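Local structure of putative lipoprotein (Campylobacter jejuni subsp. jejuni, 2G5G) at residues G139-R144 against Q198-R203; Q170-I175 against K192-Q197. The protein binds haem as a cofacial pair in a dimer and probably takes part in bacterial haem transport. All coordinates share one frame; numbering follows the deposited sequence.

Contact 1 of 2, residues G139-R144 against Q198-R203; sequences GANLSR and QFKDRR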
ATOM      1  N   GLY A 139     -20.195 -12.797  -0.653  1.00 22.65           N
ATOM      2  CA  GLY A 139     -19.032 -11.913  -0.436  1.00 22.55           C
ATOM      3  C   GLY A 139     -19.043 -11.403   0.990  1.00 22.39           C
ATOM      4  O   GLY A 139     -20.051 -10.872   1.447  1.00 22.18           O
ATOM      5  N   ALA A 140     -17.945 -11.624   1.728  1.00 22.71           N
ATOM      6  CA  ALA A 140     -17.926 -11.322   3.158  1.00 23.40           C
ATOM      7  C   ALA A 140     -17.220 -10.021   3.443  1.00 24.23           C
ATOM      8  O   ALA A 140     -17.465  -9.387   4.459  1.00 25.43           O
ATOM      9  CB  ALA A 140     -17.245 -12.496   3.956  1.00 23.16           C
ATOM     10  N   ASN A 141     -16.351  -9.610   2.527  1.00 26.10           N
ATOM     11  CA  ASN A 141     -15.315  -8.613   2.834  1.00 26.97           C
ATOM     12  C   ASN A 141     -15.603  -7.167   2.356  1.00 27.65           C
ATOM     13  O   ASN A 141     -16.567  -6.893   1.621  1.00 27.09           O
ATOM     14  CB  ASN A 141     -14.004  -9.105   2.191  1.00 27.24           C
ATOM     15  CG  ASN A 141     -12.748  -8.744   3.008  1.00 27.02           C
ATOM     16  OD1 ASN A 141     -12.768  -7.858   3.852  1.00 24.79           O
ATOM     17  ND2 ASN A 141     -11.658  -9.450   2.735  1.00 28.06           N
ATOM     18  N   LEU A 142     -14.747  -6.250   2.789  1.00 28.08           N
ATOM     19  CA  LEU A 142     -14.617  -4.907   2.208  1.00 29.28           C
ATOM     20  C   LEU A 142     -14.244  -4.958   0.719  1.00 29.60           C
ATOM     21  O   LEU A 142     -13.550  -5.871   0.297  1.00 29.38           O
ATOM     22  CB  LEU A 142     -13.469  -4.179   2.915  1.00 27.96           C
ATOM     23  CG  LEU A 142     -13.718  -3.149   4.021  1.00 30.10           C
ATOM     24  CD1 LEU A 142     -15.073  -3.229   4.719  1.00 26.09           C
ATOM     25  CD2 LEU A 142     -12.537  -3.161   5.006  1.00 25.81           C
ATOM     26  N   SER A 143     -14.667  -3.960  -0.059  1.00 31.41           N
ATOM     27  CA  SER A 143     -14.119  -3.782  -1.416  1.00 33.40           C
ATOM     28  C   SER A 143     -12.721  -3.119  -1.361  1.00 34.74           C
ATOM     29  O   SER A 143     -12.368  -2.515  -0.359  1.00 35.06           O
ATOM     30  CB  SER A 143     -15.048  -2.905  -2.264  1.00 32.88           C
ATOM     31  OG  SER A 143     -15.135  -1.614  -1.713  1.00 32.67           O
ATOM     32  N   ARG A 144     -11.944  -3.254  -2.436  1.00 37.02           N
ATOM     33  CA  ARG A 144     -10.683  -2.489  -2.645  1.00 39.10           C
ATOM     34  C   ARG A 144     -10.866  -1.011  -2.355  1.00 38.98           C
ATOM     35  O   ARG A 144     -10.089  -0.409  -1.609  1.00 39.92           O
ATOM     36  CB  ARG A 144     -10.189  -2.627  -4.092  1.00 39.68           C
ATOM     37  CG  ARG A 144      -9.652  -3.996  -4.487  1.00 43.00           C
ATOM     38  CD  ARG A 144      -8.151  -4.098  -4.261  1.00 49.25           C
ATOM     39  NE  ARG A 144      -7.591  -5.301  -4.880  1.00 54.01           N
ATOM     40  CZ  ARG A 144      -7.178  -5.369  -6.147  1.00 57.01           C
ATOM     41  NH1 ARG A 144      -7.261  -4.311  -6.953  1.00 59.40           N
ATOM     42  NH2 ARG A 144      -6.689  -6.504  -6.622  1.00 58.88           N
ATOM     43  N   GLN A 198      -9.415  -4.447  11.405  1.00 26.16           N
ATOM     44  CA  GLN A 198     -10.570  -4.245  12.282  1.00 27.08           C
ATOM     45  C   GLN A 198     -11.856  -4.026  11.472  1.00 27.27           C
ATOM     46  O   GLN A 198     -12.913  -4.615  11.773  1.00 26.14           O
ATOM     47  CB  GLN A 198     -10.327  -3.044  13.213  1.00 26.00           C
ATOM     48  CG  GLN A 198      -9.314  -3.321  14.355  1.00 27.44           C
ATOM     49  CD  GLN A 198      -9.999  -3.595  15.674  1.00 27.52           C
ATOM     50  OE1 GLN A 198     -10.255  -4.758  16.041  1.00 31.48           O
ATOM     51  NE2 GLN A 198     -10.332  -2.538  16.384  1.00 26.16           N
ATOM     52  N   PHE A 199     -11.753  -3.168  10.449  1.00 26.79           N
ATOM     53  CA  PHE A 199     -12.856  -2.941   9.513  1.00 27.63           C
ATOM     54  C   PHE A 199     -13.259  -4.179   8.707  1.00 26.09           C
ATOM     55  O   PHE A 199     -14.457  -4.394   8.511  1.00 26.82           O
ATOM     56  CB  PHE A 199     -12.539  -1.774   8.559  1.00 29.31           C
ATOM     57  CG  PHE A 199     -12.960  -0.422   9.078  1.00 32.24           C
ATOM     58  CD1 PHE A 199     -12.048   0.403   9.746  1.00 35.41           C
ATOM     59  CD2 PHE A 199     -14.241   0.055   8.852  1.00 36.31           C
ATOM     60  CE1 PHE A 199     -12.431   1.659  10.218  1.00 35.35           C
ATOM     61  CE2 PHE A 199     -14.629   1.319   9.317  1.00 37.29           C
ATOM     62  CZ  PHE A 199     -13.711   2.119   9.996  1.00 36.39           C
ATOM     63  N   LYS A 200     -12.283  -4.963   8.219  1.00 24.70           N
ATOM     64  CA  LYS A 200     -12.536  -6.209   7.485  1.00 24.62           C
ATOM     65  C   LYS A 200     -13.310  -7.158   8.390  1.00 24.31           C
ATOM     66  O   LYS A 200     -14.307  -7.745   7.981  1.00 24.12           O
ATOM     67  CB  LYS A 200     -11.234  -6.909   7.060  1.00 23.83           C
ATOM     68  CG  LYS A 200     -10.480  -6.236   5.886  1.00 26.33           C
ATOM     69  CD  LYS A 200      -9.123  -6.877   5.647  1.00 23.91           C
ATOM     70  CE  LYS A 200      -8.561  -6.457   4.268  1.00 27.53           C
ATOM     71  NZ  LYS A 200      -7.184  -6.988   4.132  1.00 27.09           N
ATOM     72  N   ASP A 201     -12.857  -7.270   9.634  1.00 23.60           N
ATOM     73  CA  ASP A 201     -13.487  -8.144  10.639  1.00 23.00           C
ATOM     74  C   ASP A 201     -14.927  -7.751  10.951  1.00 22.79           C
ATOM     75  O   ASP A 201     -15.813  -8.608  11.048  1.00 21.76           O
ATOM     76  CB  ASP A 201     -12.603  -8.155  11.890  1.00 22.98           C
ATOM     77  CG  ASP A 201     -11.360  -8.999  11.695  1.00 23.87           C
ATOM     78  OD1 ASP A 201     -11.355  -9.852  10.767  1.00 23.85           O
ATOM     79  OD2 ASP A 201     -10.367  -8.813  12.443  1.00 23.23           O
ATOM     80  N   ARG A 202     -15.168  -6.442  11.014  1.00 21.88           N
ATOM     81  CA  ARG A 202     -16.475  -5.882  11.276  1.00 22.71           C
ATOM     82  C   ARG A 202     -17.447  -6.206  10.137  1.00 22.72           C
ATOM     83  O   ARG A 202     -18.572  -6.627  10.391  1.00 22.27           O
ATOM     84  CB  ARG A 202     -16.370  -4.363  11.469  1.00 22.09           C
ATOM     85  CG  ARG A 202     -17.680  -3.670  11.827  1.00 24.70           C
ATOM     86  CD  ARG A 202     -18.288  -4.235  13.109  1.00 23.30           C
ATOM     87  NE  ARG A 202     -17.439  -4.100  14.304  1.00 22.70           N
ATOM     88  CZ  ARG A 202     -17.427  -3.028  15.098  1.00 25.26           C
ATOM     89  NH1 ARG A 202     -18.200  -1.967  14.832  1.00 26.72           N
ATOM     90  NH2 ARG A 202     -16.639  -3.002  16.165  1.00 24.91           N
ATOM     91  N   ARG A 203     -16.986  -6.020   8.906  1.00 22.35           N
ATOM     92  CA  ARG A 203     -17.799  -6.290   7.706  1.00 22.73           C
ATOM     93  C   ARG A 203     -18.134  -7.771   7.572  1.00 22.29           C
ATOM     94  O   ARG A 203     -19.307  -8.101   7.421  1.00 21.06           O
ATOM     95  CB  ARG A 203     -17.091  -5.815   6.431  1.00 23.02           C
ATOM     96  CG  ARG A 203     -17.752  -6.309   5.112  1.00 24.05           C
ATOM     97  CD  ARG A 203     -19.145  -5.749   4.919  1.00 24.43           C
ATOM     98  NE  ARG A 203     -19.144  -4.279   4.970  1.00 25.52           N
ATOM     99  CZ  ARG A 203     -18.779  -3.470   3.958  1.00 27.32           C
ATOM    100  NH1 ARG A 203     -18.387  -3.951   2.782  1.00 25.51           N
ATOM    101  NH2 ARG A 203     -18.813  -2.162   4.142  1.00 26.51           N
TER
HETATM  102  O   HOH W   1      -8.807  -9.708   3.632  1.00 28.77           O

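Contact 2 of 2, residues Q170-I175 against K192-Q197; sequences QLFDII and KLVEIQ. With HEM (protoporphyrin IX containing Fe), chain B.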
ATOM      1  N   GLN A 170      -2.524  -6.467  19.891  1.00 31.44           N
ATOM      2  CA  GLN A 170      -2.221  -7.807  19.393  1.00 30.83           C
ATOM      3  C   GLN A 170      -2.174  -7.794  17.876  1.00 29.91           C
ATOM      4  O   GLN A 170      -1.321  -8.436  17.287  1.00 29.31           O
ATOM      5  CB  GLN A 170      -3.224  -8.863  19.872  1.00 30.89           C
ATOM      6  CG  GLN A 170      -3.136  -9.198  21.366  1.00 31.61           C
ATOM      7  CD  GLN A 170      -4.300 -10.081  21.820  1.00 31.67           C
ATOM      8  OE1 GLN A 170      -5.303  -9.588  22.336  1.00 34.07           O
ATOM      9  NE2 GLN A 170      -4.170 -11.382  21.612  1.00 32.02           N
ATOM     10  N   LEU A 171      -3.117  -7.081  17.255  1.00 30.19           N
ATOM     11  CA  LEU A 171      -3.148  -6.951  15.806  1.00 30.34           C
ATOM     12  C   LEU A 171      -1.919  -6.172  15.296  1.00 31.44           C
ATOM     13  O   LEU A 171      -1.341  -6.518  14.274  1.00 31.60           O
ATOM     14  CB  LEU A 171      -4.450  -6.266  15.362  1.00 29.47           C
ATOM     15  CG  LEU A 171      -5.699  -7.183  15.246  1.00 29.15           C
ATOM     16  CD1 LEU A 171      -6.920  -6.360  14.869  1.00 26.86           C
ATOM     17  CD2 LEU A 171      -5.507  -8.330  14.259  1.00 27.56           C
ATOM     18  N   PHE A 172      -1.559  -5.115  16.011  1.00 32.86           N
ATOM     19  CA  PHE A 172      -0.334  -4.329  15.727  1.00 34.60           C
ATOM     20  C   PHE A 172       0.903  -5.222  15.594  1.00 34.75           C
ATOM     21  O   PHE A 172       1.600  -5.174  14.573  1.00 34.36           O
ATOM     22  CB  PHE A 172      -0.134  -3.299  16.831  1.00 35.71           C
ATOM     23  CG  PHE A 172       0.933  -2.270  16.532  1.00 38.06           C
ATOM     24  CD1 PHE A 172       0.587  -1.023  16.011  1.00 39.28           C
ATOM     25  CD2 PHE A 172       2.281  -2.547  16.781  1.00 40.81           C
ATOM     26  CE1 PHE A 172       1.579  -0.061  15.728  1.00 40.70           C
ATOM     27  CE2 PHE A 172       3.280  -1.596  16.505  1.00 40.56           C
ATOM     28  CZ  PHE A 172       2.925  -0.354  15.981  1.00 39.46           C
ATOM     29  N   ASP A 173       1.143  -6.066  16.604  1.00 35.45           N
ATOM     30  CA  ASP A 173       2.342  -6.925  16.654  1.00 36.48           C
ATOM     31  C   ASP A 173       2.296  -8.054  15.646  1.00 36.89           C
ATOM     32  O   ASP A 173       3.328  -8.484  15.123  1.00 36.51           O
ATOM     33  CB  ASP A 173       2.554  -7.538  18.051  1.00 37.57           C
ATOM     34  CG  ASP A 173       2.702  -6.497  19.159  1.00 38.38           C
ATOM     35  OD1 ASP A 173       3.059  -5.315  18.907  1.00 40.62           O
ATOM     36  OD2 ASP A 173       2.460  -6.884  20.317  1.00 42.06           O
ATOM     37  N   ILE A 174       1.094  -8.574  15.394  1.00 37.11           N
ATOM     38  CA  ILE A 174       0.927  -9.621  14.382  1.00 36.99           C
ATOM     39  C   ILE A 174       1.286  -9.099  12.985  1.00 37.44           C
ATOM     40  O   ILE A 174       1.969  -9.767  12.209  1.00 37.80           O
ATOM     41  CB  ILE A 174      -0.526 -10.163  14.376  1.00 36.69           C
ATOM     42  CG1 ILE A 174      -0.733 -11.134  15.543  1.00 37.97           C
ATOM     43  CG2 ILE A 174      -0.842 -10.852  13.048  1.00 36.87           C
ATOM     44  CD1 ILE A 174      -2.208 -11.481  15.836  1.00 36.51           C
ATOM     45  N   ILE A 175       0.798  -7.904  12.672  1.00 37.71           N
ATOM     46  CA  ILE A 175       0.983  -7.322  11.357  1.00 38.11           C
ATOM     47  C   ILE A 175       2.436  -6.866  11.205  1.00 39.85           C
ATOM     48  O   ILE A 175       3.068  -7.081  10.160  1.00 39.82           O
ATOM     49  CB  ILE A 175      -0.015  -6.169  11.121  1.00 37.67           C
ATOM     50  CG1 ILE A 175      -1.464  -6.722  11.089  1.00 36.29           C
ATOM     51  CG2 ILE A 175       0.290  -5.464   9.799  1.00 37.66           C
ATOM     52  CD1 ILE A 175      -2.542  -5.639  11.109  1.00 36.32           C
ATOM     53  N   LYS A 192      -2.616   2.023  10.524  1.00 37.96           N
ATOM     54  CA  LYS A 192      -3.539   2.039   9.398  1.00 36.94           C
ATOM     55  C   LYS A 192      -3.934   0.612   9.017  1.00 35.55           C
ATOM     56  O   LYS A 192      -5.098   0.345   8.725  1.00 35.23           O
ATOM     57  CB  LYS A 192      -2.905   2.718   8.177  1.00 36.74           C
ATOM     58  CG  LYS A 192      -2.940   4.229   8.163  1.00 38.52           C
ATOM     59  CD  LYS A 192      -2.406   4.717   6.827  1.00 40.73           C
ATOM     60  CE  LYS A 192      -1.726   6.092   6.928  1.00 42.89           C
ATOM     61  NZ  LYS A 192      -0.993   6.373   5.641  1.00 43.05           N
ATOM     62  N   LEU A 193      -2.948  -0.275   8.994  1.00 33.70           N
ATOM     63  CA  LEU A 193      -3.162  -1.673   8.692  1.00 33.72           C
ATOM     64  C   LEU A 193      -4.009  -2.360   9.781  1.00 33.04           C
ATOM     65  O   LEU A 193      -4.845  -3.203   9.465  1.00 32.46           O
ATOM     66  CB  LEU A 193      -1.830  -2.401   8.482  1.00 33.30           C
ATOM     67  CG  LEU A 193      -0.937  -1.943   7.316  1.00 34.69           C
ATOM     68  CD1 LEU A 193       0.234  -2.923   7.102  1.00 35.46           C
ATOM     69  CD2 LEU A 193      -1.710  -1.745   6.014  1.00 32.93           C
ATOM     70  N   VAL A 194      -3.788  -1.983  11.041  1.00 32.56           N
ATOM     71  CA  VAL A 194      -4.618  -2.473  12.156  1.00 32.73           C
ATOM     72  C   VAL A 194      -6.076  -2.061  11.963  1.00 32.60           C
ATOM     73  O   VAL A 194      -6.971  -2.908  12.070  1.00 32.58           O
ATOM     74  CB  VAL A 194      -4.109  -2.008  13.544  1.00 32.97           C
ATOM     75  CG1 VAL A 194      -5.114  -2.381  14.637  1.00 31.75           C
ATOM     76  CG2 VAL A 194      -2.757  -2.623  13.850  1.00 30.89           C
ATOM     77  N   GLU A 195      -6.310  -0.782  11.656  1.00 32.30           N
ATOM     78  CA  GLU A 195      -7.665  -0.285  11.427  1.00 32.94           C
ATOM     79  C   GLU A 195      -8.356  -0.968  10.260  1.00 32.22           C
ATOM     80  O   GLU A 195      -9.565  -1.244  10.341  1.00 31.31           O
ATOM     81  CB  GLU A 195      -7.720   1.239  11.292  1.00 33.41           C
ATOM     82  CG  GLU A 195      -7.531   1.955  12.646  1.00 37.14           C
ATOM     83  CD  GLU A 195      -8.402   1.367  13.768  0.80 39.45           C
ATOM     84  OE1 GLU A 195      -7.860   0.860  14.787  0.80 37.44           O
ATOM     85  OE2 GLU A 195      -9.644   1.414  13.621  0.80 41.98           O
ATOM     86  N   ILE A 196      -7.591  -1.269   9.207  1.00 31.71           N
ATOM     87  CA  ILE A 196      -8.104  -2.010   8.047  1.00 31.35           C
ATOM     88  C   ILE A 196      -8.512  -3.439   8.399  1.00 31.54           C
ATOM     89  O   ILE A 196      -9.556  -3.917   7.918  1.00 31.82           O
ATOM     90  CB  ILE A 196      -7.102  -2.026   6.861  1.00 31.73           C
ATOM     91  CG1 ILE A 196      -7.066  -0.647   6.184  1.00 30.77           C
ATOM     92  CG2 ILE A 196      -7.492  -3.066   5.796  1.00 32.07           C
ATOM     93  CD1 ILE A 196      -5.785  -0.420   5.423  1.00 31.93           C
ATOM     94  N   GLN A 197      -7.687  -4.126   9.200  1.00 30.19           N
ATOM     95  CA  GLN A 197      -8.047  -5.478   9.712  1.00 28.87           C
ATOM     96  C   GLN A 197      -9.333  -5.423  10.524  1.00 27.69           C
ATOM     97  O   GLN A 197     -10.240  -6.251  10.335  1.00 28.61           O
ATOM     98  CB  GLN A 197      -6.912  -6.071  10.546  1.00 28.81           C
ATOM     99  CG  GLN A 197      -7.100  -7.527  10.900  1.00 29.47           C
ATOM    100  CD  GLN A 197      -6.518  -8.499   9.902  1.00 28.79           C
ATOM    101  OE1 GLN A 197      -6.417  -9.711  10.174  1.00 30.71           O
ATOM    102  NE2 GLN A 197      -6.151  -8.006   8.740  1.00 31.48           N
TER
HETATM  103  CHA HEM B 605       2.354   4.429   0.564  1.00 50.73           C
HETATM  104  CHB HEM B 605      -2.156   2.634  -0.115  1.00 50.72           C
HETATM  105  CHC HEM B 605      -1.023  -1.448   2.238  1.00 48.93           C
HETATM  106  CHD HEM B 605       3.505   0.258   2.843  1.00 49.58           C
HETATM  107  C1A HEM B 605       1.020   4.306   0.195  1.00 51.07           C
HETATM  108  C2A HEM B 605       0.217   5.324  -0.473  1.00 52.83           C
HETATM  109  C3A HEM B 605      -1.018   4.820  -0.654  1.00 51.33           C
HETATM  110  C4A HEM B 605      -1.049   3.472  -0.124  1.00 50.74           C
HETATM  111  CMA HEM B 605      -2.220   5.526  -1.319  1.00 51.84           C
HETATM  112  CAA HEM B 605       0.720   6.737  -0.878  1.00 53.79           C
HETATM  113  CBA HEM B 605       1.549   6.666  -2.162  1.00 57.68           C
HETATM  114  CGA HEM B 605       2.579   7.788  -2.302  1.00 58.75           C
HETATM  115  O1A HEM B 605       2.395   8.893  -1.708  1.00 59.05           O
HETATM  116  O2A HEM B 605       3.598   7.573  -3.023  1.00 57.46           O
HETATM  117  C1B HEM B 605      -2.296   1.428   0.546  1.00 49.90           C
HETATM  118  C2B HEM B 605      -3.535   0.706   0.807  1.00 49.71           C
HETATM  119  C3B HEM B 605      -3.234  -0.426   1.459  1.00 49.32           C
HETATM  120  C4B HEM B 605      -1.782  -0.468   1.631  1.00 48.68           C
HETATM  121  CMB HEM B 605      -4.950   1.175   0.407  1.00 49.80           C
HETATM  122  CAB HEM B 605      -4.266  -1.487   1.933  1.00 50.31           C
HETATM  123  CBB HEM B 605      -3.872  -2.659   2.451  1.00 49.73           C
HETATM  124  C1C HEM B 605       0.309  -1.348   2.584  1.00 48.53           C
HETATM  125  C2C HEM B 605       1.092  -2.369   3.259  1.00 49.11           C
HETATM  126  C3C HEM B 605       2.337  -1.896   3.416  1.00 49.14           C
HETATM  127  C4C HEM B 605       2.391  -0.557   2.855  1.00 49.09           C
HETATM  128  CMC HEM B 605       0.567  -3.755   3.698  1.00 48.99           C
HETATM  129  CAC HEM B 605       3.527  -2.627   4.085  1.00 49.95           C
HETATM  130  CBC HEM B 605       3.918  -3.838   3.669  1.00 50.86           C
HETATM  131  C1D HEM B 605       3.660   1.523   2.307  1.00 49.31           C
HETATM  132  C2D HEM B 605       4.887   2.291   2.305  1.00 49.81           C
HETATM  133  C3D HEM B 605       4.540   3.603   1.587  1.00 51.18           C
HETATM  134  C4D HEM B 605       3.133   3.489   1.227  1.00 49.81           C
HETATM  135  CMD HEM B 605       6.250   1.870   2.899  1.00 49.85           C
HETATM  136  CAD HEM B 605       5.497   4.788   1.309  1.00 52.75           C
HETATM  137  CBD HEM B 605       5.487   5.084  -0.190  1.00 57.43           C
HETATM  138  CGD HEM B 605       6.878   4.995  -0.770  1.00 60.88           C
HETATM  139  O1D HEM B 605       7.171   3.990  -1.471  1.00 63.31           O
HETATM  140  O2D HEM B 605       7.698   5.927  -0.542  1.00 61.06           O
HETATM  141  NA  HEM B 605       0.210   3.190   0.398  1.00 49.98           N
HETATM  142  NB  HEM B 605      -1.258   0.671   1.060  1.00 48.53           N
HETATM  143  NC  HEM B 605       1.142  -0.258   2.348  1.00 48.41           N
HETATM  144  ND  HEM B 605       2.674   2.263   1.673  1.00 48.77           N
HETATM  145 FE   HEM B 605       0.624   1.502   1.549  1.00 46.86          FE

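Contact 1 of 2, residues G139-R144 against Q198-R203
L142 lays its CD1 methyl over one face of the R203 guanidinium, 3.7 Å above the plane and over its centre, while its other methyl, CD2, lies 3.8 Å from F199 CB. That forked side chain bridges two residues one helical turn apart, F199 and R203. With CG anti to the backbone N (chi1 169°), R203 sets that carbon 3.2 Å from A140 O; bends at chi2 and chi3 follow before the guanidinium meets L142 CD1. The guanidinium is held from elsewhere, by a salt bridge from NH2 to E146.

N141 OD1 rests 3.5 Å from K200 CG, a van der Waals contact, and accepts a bond from L142 N at 2.8 Å, bent at the hydrogen (134°). Beyond CG the K200 chain is extended; its NZ hydrogen-bonds a propionate oxygen (O2A) of one haem of the cofacial pair, not the one L193 touches. A water accepts a hydrogen bond from N141 ND2 and a weak one from K200 NZ. Strand 139-141 and helix 198-203 run roughly antiparallel (148°). The contact is typical of an alpha/beta fold: helix 187-210 packs against the C-terminal end of edge strand 137-141, beside the haem site.

Contact 2 of 2, residues Q170-I175 against K192-Q197
V194 has CG1 anti to its backbone N (chi1 172°) and CG2 beside it, and this sets its two methyls against successive residues of the facing helix: CG1 lies 4.0 Å from L171 CB, and CG2 lies 3.5 Å from F172 CA. Both meet the near side of helix 170-175 close to its backbone.

I175 places CG2 anti to the backbone N, and its two branches divide the work. CG2 touches L193 CD1 at 3.7 Å, the two side chains crossing at a slant, whereas an extended chi2 (170°) carries CD1 to the helix backbone, 3.7 Å from L193 O. One turn further on, Q197 contributes only aliphatic carbon: its CG lies 3.8 Å from L171 CD2. No hydrogen bond links the two segments, so apolar packing carries the contact.

L193 also faces the porphyrin. Its CD1 is 3.5 Å from the haem methyl CMC, so the same methyl touches both I175 and the ligand. I196, without contact to helix 170-175, brings CD1 to 4.0 Å from the vinyl carbon CAB. The segment axes cross at 114°, 9.2 Å apart at their closest. This steep crossing of the consecutive helices 165-179 and 187-210 backs the apolar side of the haem pocket, of which L193 and I196 are part.

Both contacts use helix 187-210, in consecutive segments, and their centres lie 14 Å apart. They also touch directly, through packing of Q198 on L171 and of L142 on the I196 carbonyl. Each is largely buried, but contact 1 sits nearer the middle of the chain, about 11 Å from its centre against 17 Å for contact 2. Their chemistry differs with the elements they join: strand end and helix in contact 1, with polar side-chain ends partnered beyond the segments, two helices and aliphatic groups in contact 2. K200 of contact 1 bonds a propionate of one haem; L193 and I196 pack on the rim of the other, which K200 of the second subunit bonds.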